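Local coordinates for 16S rRNA methylase (Escherichia coli, PDB 3P2E), which methylates N1 of adenine 1408 in the 16S rRNA of assembled 30S subunits, using S-adenosyl-L-methionine, and so confers resistance to many aminoglycosides, at residues L2-V10 against K58-I69; G34-L42 against V190-A198. All coordinates share one frame; numbering follows the deposited sequence.

Contact 1: L2-V10 against K58-I69; sequences LILKGTKTV and KENLFDISKKII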
loop_
_atom_site.group_PDB
_atom_site.type_symbol
_atom_site.label_atom_id
_atom_site.label_comp_id
_atom_site.label_asym_id
_atom_site.label_seq_id
_atom_site.Cartn_x
_atom_site.Cartn_y
_atom_site.Cartn_z
ATOM N N LEU A 2 10.495 8.979 9.302
ATOM C CA LEU A 2 11.016 9.743 8.134
ATOM C C LEU A 2 9.962 9.904 7.051
ATOM O O LEU A 2 9.397 8.918 6.576
ATOM C CB LEU A 2 12.229 9.033 7.528
ATOM C CG LEU A 2 13.534 8.992 8.322
ATOM C CD1 LEU A 2 14.549 8.138 7.573
ATOM C CD2 LEU A 2 14.062 10.407 8.520
ATOM N N ILE A 3 9.702 11.148 6.663
ATOM C CA ILE A 3 8.738 11.430 5.607
ATOM C C ILE A 3 9.371 12.382 4.602
ATOM O O ILE A 3 10.410 12.990 4.874
ATOM C CB ILE A 3 7.454 12.092 6.149
ATOM C CG1 ILE A 3 7.770 13.493 6.679
ATOM C CG2 ILE A 3 6.844 11.225 7.241
ATOM C CD1 ILE A 3 6.541 14.323 6.988
ATOM N N LEU A 4 8.747 12.506 3.438
ATOM C CA LEU A 4 9.249 13.397 2.406
ATOM C C LEU A 4 8.465 14.697 2.337
ATOM O O LEU A 4 7.235 14.695 2.335
ATOM C CB LEU A 4 9.182 12.733 1.029
ATOM C CG LEU A 4 10.214 11.674 0.651
ATOM C CD1 LEU A 4 9.966 11.252 -0.793
ATOM C CD2 LEU A 4 11.623 12.237 0.795
ATOM N N LYS A 5 9.193 15.805 2.292
ATOM C CA LYS A 5 8.601 17.127 2.158
ATOM C C LYS A 5 9.236 17.595 0.858
ATOM O O LYS A 5 10.313 18.188 0.857
ATOM C CB LYS A 5 9.010 18.034 3.320
ATOM C CG LYS A 5 8.463 19.452 3.213
ATOM C CD LYS A 5 8.743 20.270 4.467
ATOM C CE LYS A 5 7.978 19.728 5.668
ATOM N NZ LYS A 5 8.194 20.544 6.895
ATOM N N GLY A 6 8.572 17.313 -0.255
ATOM C CA GLY A 6 9.154 17.665 -1.534
ATOM C C GLY A 6 10.259 16.642 -1.733
ATOM O O GLY A 6 10.016 15.445 -1.595
ATOM N N THR A 7 11.473 17.095 -2.035
ATOM C CA THR A 7 12.593 16.179 -2.232
ATOM C C THR A 7 13.425 16.045 -0.959
ATOM O O THR A 7 14.445 15.359 -0.943
ATOM C CB THR A 7 13.522 16.658 -3.369
ATOM O OG1 THR A 7 14.091 17.930 -3.026
ATOM C CG2 THR A 7 12.746 16.785 -4.667
ATOM N N LYS A 8 12.979 16.695 0.109
ATOM C CA LYS A 8 13.700 16.667 1.377
ATOM C C LYS A 8 13.103 15.695 2.383
ATOM O O LYS A 8 11.885 15.589 2.514
ATOM C CB LYS A 8 13.724 18.073 1.983
ATOM C CG LYS A 8 14.451 18.174 3.313
ATOM C CD LYS A 8 14.350 19.579 3.888
ATOM C CE LYS A 8 15.125 19.702 5.190
ATOM N NZ LYS A 8 16.582 19.449 4.991
ATOM N N THR A 9 13.966 14.978 3.093
ATOM C CA THR A 9 13.508 14.042 4.108
ATOM C C THR A 9 13.433 14.795 5.433
ATOM O O THR A 9 14.377 15.489 5.815
ATOM C CB THR A 9 14.480 12.852 4.261
ATOM O OG1 THR A 9 14.572 12.143 3.018
ATOM C CG2 THR A 9 13.989 11.901 5.342
ATOM N N VAL A 10 12.305 14.674 6.124
ATOM C CA VAL A 10 12.126 15.342 7.406
ATOM C C VAL A 10 11.479 14.403 8.414
ATOM O O VAL A 10 10.862 13.404 8.042
ATOM C CB VAL A 10 11.255 16.609 7.268
ATOM C CG1 VAL A 10 11.989 17.651 6.437
ATOM C CG2 VAL A 10 9.925 16.262 6.625
ATOM N N LYS A 58 13.175 6.654 -1.749
ATOM C CA LYS A 58 12.656 8.013 -1.755
ATOM C C LYS A 58 12.783 8.704 -3.097
ATOM O O LYS A 58 11.953 9.548 -3.444
ATOM C CB LYS A 58 13.368 8.861 -0.700
ATOM C CG LYS A 58 14.845 9.087 -0.994
ATOM C CD LYS A 58 15.465 10.033 0.020
ATOM C CE LYS A 58 16.931 10.283 -0.303
ATOM N NZ LYS A 58 17.539 11.247 0.658
ATOM N N GLU A 59 13.818 8.347 -3.852
ATOM C CA GLU A 59 14.076 8.978 -5.136
ATOM C C GLU A 59 12.938 8.878 -6.132
ATOM O O GLU A 59 12.691 9.813 -6.891
ATOM C CB GLU A 59 15.351 8.411 -5.767
ATOM C CG GLU A 59 16.625 8.774 -5.009
ATOM C CD GLU A 59 16.927 7.835 -3.857
ATOM O OE1 GLU A 59 16.073 6.990 -3.521
ATOM O OE2 GLU A 59 18.034 7.949 -3.281
ATOM N N ASN A 60 12.236 7.754 -6.131
ATOM C CA ASN A 60 11.150 7.584 -7.079
ATOM C C ASN A 60 9.867 8.311 -6.705
ATOM O O ASN A 60 8.926 8.368 -7.497
ATOM C CB ASN A 60 10.879 6.102 -7.300
ATOM C CG ASN A 60 12.002 5.419 -8.052
ATOM O OD1 ASN A 60 12.869 6.080 -8.637
ATOM N ND2 ASN A 60 11.983 4.092 -8.060
ATOM N N LEU A 61 9.843 8.884 -5.507
ATOM C CA LEU A 61 8.674 9.617 -5.028
ATOM C C LEU A 61 8.810 11.129 -5.155
ATOM O O LEU A 61 7.856 11.866 -4.905
ATOM C CB LEU A 61 8.417 9.281 -3.562
ATOM C CG LEU A 61 7.712 7.964 -3.266
ATOM C CD1 LEU A 61 7.960 7.562 -1.825
ATOM C CD2 LEU A 61 6.220 8.122 -3.555
ATOM N N PHE A 62 9.992 11.594 -5.542
ATOM C CA PHE A 62 10.235 13.029 -5.651
ATOM C C PHE A 62 9.227 13.837 -6.463
ATOM O O PHE A 62 8.785 14.896 -6.023
ATOM C CB PHE A 62 11.647 13.284 -6.194
ATOM C CG PHE A 62 12.744 12.978 -5.209
ATOM C CD1 PHE A 62 12.448 12.634 -3.891
ATOM C CD2 PHE A 62 14.080 13.058 -5.593
ATOM C CE1 PHE A 62 13.463 12.374 -2.974
ATOM C CE2 PHE A 62 15.101 12.800 -4.682
ATOM C CZ PHE A 62 14.790 12.458 -3.370
ATOM N N ASP A 63 8.866 13.356 -7.646
ATOM C CA ASP A 63 7.923 14.102 -8.474
ATOM C C ASP A 63 6.561 14.286 -7.825
ATOM O O ASP A 63 6.061 15.408 -7.730
ATOM C CB ASP A 63 7.772 13.433 -9.840
ATOM C CG ASP A 63 8.889 13.813 -10.793
ATOM O OD1 ASP A 63 10.069 13.715 -10.394
ATOM O OD2 ASP A 63 8.588 14.208 -11.939
ATOM N N ILE A 64 5.951 13.197 -7.375
ATOM C CA ILE A 64 4.643 13.313 -6.747
ATOM C C ILE A 64 4.733 13.991 -5.380
ATOM O O ILE A 64 3.809 14.685 -4.965
ATOM C CB ILE A 64 3.964 11.933 -6.611
ATOM C CG1 ILE A 64 3.636 11.379 -8.002
ATOM C CG2 ILE A 64 2.690 12.056 -5.776
ATOM C CD1 ILE A 64 2.735 12.282 -8.839
ATOM N N SER A 65 5.849 13.804 -4.684
ATOM C CA SER A 65 6.024 14.431 -3.383
ATOM C C SER A 65 6.061 15.950 -3.558
ATOM O O SER A 65 5.529 16.692 -2.734
ATOM C CB SER A 65 7.324 13.959 -2.729
ATOM O OG SER A 65 7.514 14.607 -1.487
ATOM N N LYS A 66 6.689 16.403 -4.639
ATOM C CA LYS A 66 6.778 17.832 -4.927
ATOM C C LYS A 66 5.409 18.366 -5.331
ATOM O O LYS A 66 5.074 19.518 -5.062
ATOM C CB LYS A 66 7.785 18.088 -6.054
ATOM C CG LYS A 66 9.242 17.976 -5.618
ATOM C CD LYS A 66 10.182 17.861 -6.816
ATOM C CE LYS A 66 10.042 19.038 -7.765
ATOM N NZ LYS A 66 10.892 18.852 -8.979
ATOM N N LYS A 67 4.616 17.517 -5.972
ATOM C CA LYS A 67 3.290 17.914 -6.418
ATOM C C LYS A 67 2.297 18.107 -5.274
ATOM O O LYS A 67 1.548 19.082 -5.263
ATOM C CB LYS A 67 2.737 16.879 -7.406
ATOM C CG LYS A 67 1.390 17.250 -8.003
ATOM C CD LYS A 67 0.980 16.273 -9.097
ATOM C CE LYS A 67 -0.311 16.719 -9.775
ATOM N NZ LYS A 67 -0.649 15.875 -10.952
ATOM N N ILE A 68 2.295 17.199 -4.303
ATOM C CA ILE A 68 1.340 17.313 -3.206
ATOM C C ILE A 68 1.580 18.484 -2.266
ATOM O O ILE A 68 0.687 18.855 -1.504
ATOM C CB ILE A 68 1.265 16.018 -2.365
ATOM C CG1 ILE A 68 2.601 15.748 -1.673
ATOM C CG2 ILE A 68 0.861 14.859 -3.255
ATOM C CD1 ILE A 68 2.537 14.631 -0.650
ATOM N N ILE A 69 2.773 19.071 -2.325
ATOM C CA ILE A 69 3.104 20.197 -1.460
ATOM C C ILE A 69 2.739 21.536 -2.107
ATOM O O ILE A 69 2.855 22.590 -1.481
ATOM C CB ILE A 69 4.611 20.187 -1.094
ATOM C CG1 ILE A 69 4.894 21.219 -0.002
ATOM C CG2 ILE A 69 5.450 20.476 -2.326
ATOM C CD1 ILE A 69 6.339 21.245 0.458
HETATM O O HOH W 1 5.697 16.306 -0.024
HETATM O O HOH W 2 15.837 13.556 0.327
#
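Leu-4 pushes its branched end into the start of segment 58-69, crossing the side chains of Lys-58 and Phe-62 at about a right angle. With CG anti to the carbonyl carbon (chi1 -76°), CD1 settles 3.7 Å from Leu-61 CB, while CD2 meets the rim of the Phe-62 ring near its plane. Lys-5 turns its CB away from segment 58-69, yet its CG brushes Ile-69 CD1. Backbone polar groups take over at Gly-6, whose O accepts a short bond of 2.6 Å from Ser-65 OG, in the carbonyl plane and on a lone pair. A water bridges the two backbones beside it, accepting from Gly-6 N and donating to Leu-4 O and Ser-65 O. Gly-6 and Thr-7 form the tip of an N-terminal beta hairpin, in which a type II' turn from Lys-5 to Lys-8 joins strands 3-5 and 8-10; strand 3-5 crosses helix 62-68 at -63°. Thr-7, on the turn, sets CB over the centre of the Phe-62 ring, 4.0 Å from the centroid, in a CH-pi contact; Glu-59 CA lies over the opposite face, so the ring is sandwiched. The methyl CG2 of Thr-7 reaches on to Lys-66 CD at 3.5 Å. Farther along, Thr-9 OG1 lies 3.8 Å from CD of the extended Lys-58 chain, whose NZ donates to a second water that in turn donates to Thr-7 O.

Contact 2: G34-L42 against V190-A198; sequences GDGRNIYKL and VKQFNSLWA. With SAH (S-adenosyl-L-homocysteine), chain C.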
loop_
_atom_site.group_PDB
_atom_site.type_symbol
_atom_site.label_atom_id
_atom_site.label_comp_id
_atom_site.label_asym_id
_atom_site.label_seq_id
_atom_site.Cartn_x
_atom_site.Cartn_y
_atom_site.Cartn_z
ATOM N N GLY A 34 5.666 2.724 -4.306
ATOM C CA GLY A 34 6.278 3.065 -5.578
ATOM C C GLY A 34 6.391 4.551 -5.866
ATOM O O GLY A 34 6.840 5.319 -5.010
ATOM N N ASP A 35 5.966 4.963 -7.062
ATOM C CA ASP A 35 6.078 6.366 -7.470
ATOM C C ASP A 35 5.036 7.332 -6.914
ATOM O O ASP A 35 5.056 8.519 -7.236
ATOM C CB ASP A 35 6.129 6.482 -9.005
ATOM C CG ASP A 35 4.833 6.048 -9.694
ATOM O OD1 ASP A 35 3.775 5.953 -9.038
ATOM O OD2 ASP A 35 4.878 5.819 -10.923
ATOM N N GLY A 36 4.138 6.825 -6.074
ATOM C CA GLY A 36 3.122 7.670 -5.468
ATOM C C GLY A 36 1.920 8.042 -6.318
ATOM O O GLY A 36 1.002 8.706 -5.829
ATOM N N ARG A 37 1.902 7.619 -7.578
ATOM C CA ARG A 37 0.785 7.964 -8.456
ATOM C C ARG A 37 -0.510 7.249 -8.106
ATOM O O ARG A 37 -1.591 7.818 -8.249
ATOM C CB ARG A 37 1.146 7.693 -9.922
ATOM C CG ARG A 37 2.193 8.653 -10.470
ATOM C CD ARG A 37 2.472 8.401 -11.945
ATOM N NE ARG A 37 3.591 9.212 -12.419
ATOM C CZ ARG A 37 3.582 10.536 -12.506
ATOM N NH1 ARG A 37 2.501 11.226 -12.156
ATOM N NH2 ARG A 37 4.666 11.178 -12.929
ATOM N N ASN A 38 -0.413 6.006 -7.646
ATOM C CA ASN A 38 -1.621 5.271 -7.287
ATOM C C ASN A 38 -2.279 5.905 -6.072
ATOM O O ASN A 38 -3.499 6.087 -6.040
ATOM C CB ASN A 38 -1.307 3.802 -6.977
ATOM C CG ASN A 38 -0.886 3.021 -8.206
ATOM O OD1 ASN A 38 -1.265 3.355 -9.334
ATOM N ND2 ASN A 38 -0.113 1.957 -7.992
ATOM N N ILE A 39 -1.465 6.253 -5.080
ATOM C CA ILE A 39 -1.976 6.848 -3.854
ATOM C C ILE A 39 -2.524 8.247 -4.128
ATOM O O ILE A 39 -3.503 8.667 -3.512
ATOM C CB ILE A 39 -0.870 6.921 -2.766
ATOM C CG1 ILE A 39 -1.506 7.057 -1.384
ATOM C CG2 ILE A 39 0.061 8.085 -3.035
ATOM C CD1 ILE A 39 -2.213 5.810 -0.920
ATOM N N TYR A 40 -1.895 8.958 -5.064
ATOM C CA TYR A 40 -2.335 10.304 -5.423
ATOM C C TYR A 40 -3.759 10.239 -5.970
ATOM O O TYR A 40 -4.590 11.084 -5.650
ATOM C CB TYR A 40 -1.410 10.915 -6.486
ATOM C CG TYR A 40 -1.737 12.359 -6.817
ATOM C CD1 TYR A 40 -1.095 13.408 -6.162
ATOM C CD2 TYR A 40 -2.728 12.672 -7.747
ATOM C CE1 TYR A 40 -1.435 14.738 -6.423
ATOM C CE2 TYR A 40 -3.078 13.999 -8.013
ATOM C CZ TYR A 40 -2.429 15.023 -7.347
ATOM O OH TYR A 40 -2.784 16.334 -7.591
ATOM N N LYS A 41 -4.038 9.236 -6.796
ATOM C CA LYS A 41 -5.370 9.088 -7.376
ATOM C C LYS A 41 -6.393 8.729 -6.308
ATOM O O LYS A 41 -7.512 9.237 -6.322
ATOM C CB LYS A 41 -5.372 8.021 -8.476
ATOM C CG LYS A 41 -6.735 7.841 -9.141
ATOM C CD LYS A 41 -6.675 6.865 -10.309
ATOM C CE LYS A 41 -8.037 6.729 -10.974
ATOM N NZ LYS A 41 -8.009 5.789 -12.126
ATOM N N LEU A 42 -6.021 7.850 -5.384
ATOM C CA LEU A 42 -6.947 7.473 -4.316
ATOM C C LEU A 42 -7.290 8.694 -3.473
ATOM O O LEU A 42 -8.454 8.932 -3.136
ATOM C CB LEU A 42 -6.324 6.417 -3.406
ATOM C CG LEU A 42 -6.091 5.032 -4.001
ATOM C CD1 LEU A 42 -5.481 4.123 -2.937
ATOM C CD2 LEU A 42 -7.407 4.463 -4.501
ATOM N N VAL A 190 -6.353 -3.551 -14.395
ATOM C CA VAL A 190 -5.144 -2.851 -13.982
ATOM C C VAL A 190 -4.960 -1.514 -14.694
ATOM O O VAL A 190 -4.233 -0.644 -14.213
ATOM C CB VAL A 190 -3.907 -3.755 -14.207
ATOM C CG1 VAL A 190 -2.634 -3.050 -13.753
ATOM C CG2 VAL A 190 -4.100 -5.069 -13.441
ATOM N N LYS A 191 -5.642 -1.339 -15.822
ATOM C CA LYS A 191 -5.535 -0.099 -16.582
ATOM C C LYS A 191 -6.035 1.122 -15.821
ATOM O O LYS A 191 -5.793 2.257 -16.237
ATOM C CB LYS A 191 -6.286 -0.224 -17.911
ATOM C CG LYS A 191 -5.649 -1.212 -18.876
ATOM C CD LYS A 191 -6.337 -1.190 -20.236
ATOM C CE LYS A 191 -5.673 -2.166 -21.197
ATOM N NZ LYS A 191 -6.301 -2.141 -22.542
ATOM N N GLN A 192 -6.714 0.891 -14.700
ATOM C CA GLN A 192 -7.248 1.986 -13.897
ATOM C C GLN A 192 -6.208 2.615 -12.975
ATOM O O GLN A 192 -6.421 3.711 -12.452
ATOM C CB GLN A 192 -8.431 1.500 -13.062
ATOM C CG GLN A 192 -8.052 0.672 -11.854
ATOM C CD GLN A 192 -9.260 0.048 -11.193
ATOM O OE1 GLN A 192 -9.923 -0.810 -11.778
ATOM N NE2 GLN A 192 -9.561 0.481 -9.971
ATOM N N PHE A 193 -5.087 1.925 -12.773
ATOM C CA PHE A 193 -4.030 2.440 -11.904
ATOM C C PHE A 193 -3.129 3.395 -12.677
ATOM O O PHE A 193 -2.891 3.205 -13.867
ATOM C CB PHE A 193 -3.225 1.278 -11.319
ATOM C CG PHE A 193 -4.014 0.424 -10.369
ATOM C CD1 PHE A 193 -4.147 0.787 -9.033
ATOM C CD2 PHE A 193 -4.672 -0.716 -10.821
ATOM C CE1 PHE A 193 -4.931 0.030 -8.158
ATOM C CE2 PHE A 193 -5.457 -1.478 -9.956
ATOM C CZ PHE A 193 -5.588 -1.104 -8.624
ATOM N N ASN A 194 -2.623 4.417 -11.993
ATOM C CA ASN A 194 -1.790 5.429 -12.636
ATOM C C ASN A 194 -0.268 5.292 -12.551
ATOM O O ASN A 194 0.440 6.002 -13.263
ATOM C CB ASN A 194 -2.179 6.821 -12.123
ATOM C CG ASN A 194 -3.515 7.299 -12.668
ATOM O OD1 ASN A 194 -3.979 8.390 -12.332
ATOM N ND2 ASN A 194 -4.137 6.487 -13.516
ATOM N N SER A 195 0.252 4.415 -11.698
ATOM C CA SER A 195 1.708 4.291 -11.621
ATOM C C SER A 195 2.246 3.813 -12.968
ATOM O O SER A 195 1.564 3.097 -13.705
ATOM C CB SER A 195 2.137 3.331 -10.500
ATOM O OG SER A 195 2.116 1.976 -10.910
ATOM N N LEU A 196 3.465 4.228 -13.297
ATOM C CA LEU A 196 4.067 3.844 -14.567
ATOM C C LEU A 196 4.205 2.324 -14.628
ATOM O O LEU A 196 4.029 1.715 -15.679
ATOM C CB LEU A 196 5.436 4.510 -14.723
ATOM C CG LEU A 196 5.510 6.006 -14.394
ATOM C CD1 LEU A 196 6.911 6.525 -14.683
ATOM C CD2 LEU A 196 4.479 6.771 -15.205
ATOM N N TRP A 197 4.523 1.724 -13.486
ATOM C CA TRP A 197 4.680 0.277 -13.369
ATOM C C TRP A 197 3.359 -0.433 -13.662
ATOM O O TRP A 197 3.321 -1.400 -14.424
ATOM C CB TRP A 197 5.174 -0.043 -11.949
ATOM C CG TRP A 197 5.180 -1.499 -11.521
ATOM C CD1 TRP A 197 4.532 -2.027 -10.436
ATOM C CD2 TRP A 197 5.961 -2.567 -12.076
ATOM N NE1 TRP A 197 4.871 -3.351 -10.275
ATOM C CE2 TRP A 197 5.746 -3.709 -11.265
ATOM C CE3 TRP A 197 6.828 -2.671 -13.173
ATOM C CZ2 TRP A 197 6.367 -4.938 -11.518
ATOM C CZ3 TRP A 197 7.449 -3.895 -13.425
ATOM C CH2 TRP A 197 7.213 -5.013 -12.598
ATOM N N ALA A 198 2.274 0.045 -13.063
ATOM C CA ALA A 198 0.974 -0.582 -13.292
ATOM C C ALA A 198 0.565 -0.476 -14.756
ATOM O O ALA A 198 -0.003 -1.414 -15.319
ATOM C CB ALA A 198 -0.087 0.059 -12.401
HETATM N N SAH C . 2.758 -0.357 -5.586
HETATM C CA SAH C . 3.580 0.026 -6.609
HETATM C CB SAH C . 4.712 -0.990 -6.785
HETATM C CG SAH C . 5.942 -0.566 -7.530
HETATM S SD SAH C . 7.233 -1.751 -7.714
HETATM C C SAH C . 2.704 0.289 -7.910
HETATM O O SAH C . 3.280 1.082 -8.527
HETATM O OXT SAH C . 1.712 -0.232 -8.162
HETATM C "C5'" SAH C . 7.606 -2.573 -6.160
HETATM C "C4'" SAH C . 7.857 -1.451 -5.049
HETATM O "O4'" SAH C . 7.984 -2.237 -3.857
HETATM C "C3'" SAH C . 9.130 -0.646 -5.217
HETATM O "O3'" SAH C . 8.837 0.787 -5.243
HETATM C "C2'" SAH C . 10.046 -1.113 -4.028
HETATM O "O2'" SAH C . 10.917 -0.141 -3.493
HETATM C "C1'" SAH C . 9.006 -1.625 -3.008
HETATM N N9 SAH C . 9.545 -2.664 -2.044
HETATM C C8 SAH C . 10.296 -3.803 -2.367
HETATM N N7 SAH C . 10.670 -4.487 -1.301
HETATM C C5 SAH C . 10.105 -3.711 -0.234
HETATM C C6 SAH C . 10.203 -3.994 1.172
HETATM N N6 SAH C . 10.870 -5.071 1.649
HETATM N N1 SAH C . 9.559 -3.073 1.980
HETATM C C2 SAH C . 8.871 -1.962 1.477
HETATM N N3 SAH C . 8.783 -1.698 0.113
HETATM C C4 SAH C . 9.432 -2.627 -0.662
HETATM O O HOH W 3 6.108 3.467 -11.540
HETATM O O HOH W 4 -2.314 9.794 -10.124
HETATM O O HOH W 5 -4.004 4.713 -9.623
#
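Asn-38 splits its amide between protein and cofactor product: OD1 accepts from Ser-195 N at 3.0 Å, the donor standing 44° out of the carbonyl plane, while ND2 lies 2.9 Å from OXT of S-adenosyl-L-homocysteine. A water that also accepts from Asn-194 N donates to the same oxygen, and Phe-193 CB lies 3.5 Å from Asn-38 OD1, which sits at the ring edge near its plane. Asp-35 is gripped at both oxygens. Its OD2 takes Leu-196 N on the syn lone pair in a nearly straight bond (167°), and OD1 closes an Asx turn with Arg-37 N as helix 37-44 begins. In this Rossmann-like methyltransferase fold, the glycine-containing loop after strand 26-31 thus meets the N terminus of helix 196-203, where Ser-195 is the N-cap. With chi1 at 84°, Ser-195 OG lies between the backbone N and the carbonyl carbon, accepting from Ala-198 N and donating to the ligand O at 2.8 Å. The ligand sulfur SD sits 3.7 Å above the plane of the Trp-197 ring, offset toward its rim. Along helix 37-44, the extended Lys-41 chain runs past Asn-194 OD1 and delivers NZ to Gln-192 O at 2.6 Å, in the carbonyl plane.

How the contacts relate
From the N terminus, the chain forms the hairpin 2-10, passes strand 26-31 and segment 34-42, and runs through strand 49-54 to segment 58-69, where contact 1 closes its loop over 47 intervening residues. Contact 2 closes much later, when segment 190-198 returns to segment 34-42 across 147 residues. Since 34-42 lies inside the first loop and 190-198 beyond it, the two loops cross. Contact 1 ties helix 62-68 to the hairpin, whose Leu-4 bonds through its backbone with Phe-82 of strand 80-83; contact 2 ties the loop after strand 26-31 and helix 37-44 to the start of helix 196-203 at the ligand. Leu-61, Ile-64 and Lys-67 pack on Gly-34, Asp-35, Arg-37 and Tyr-40, joining the contacts directly.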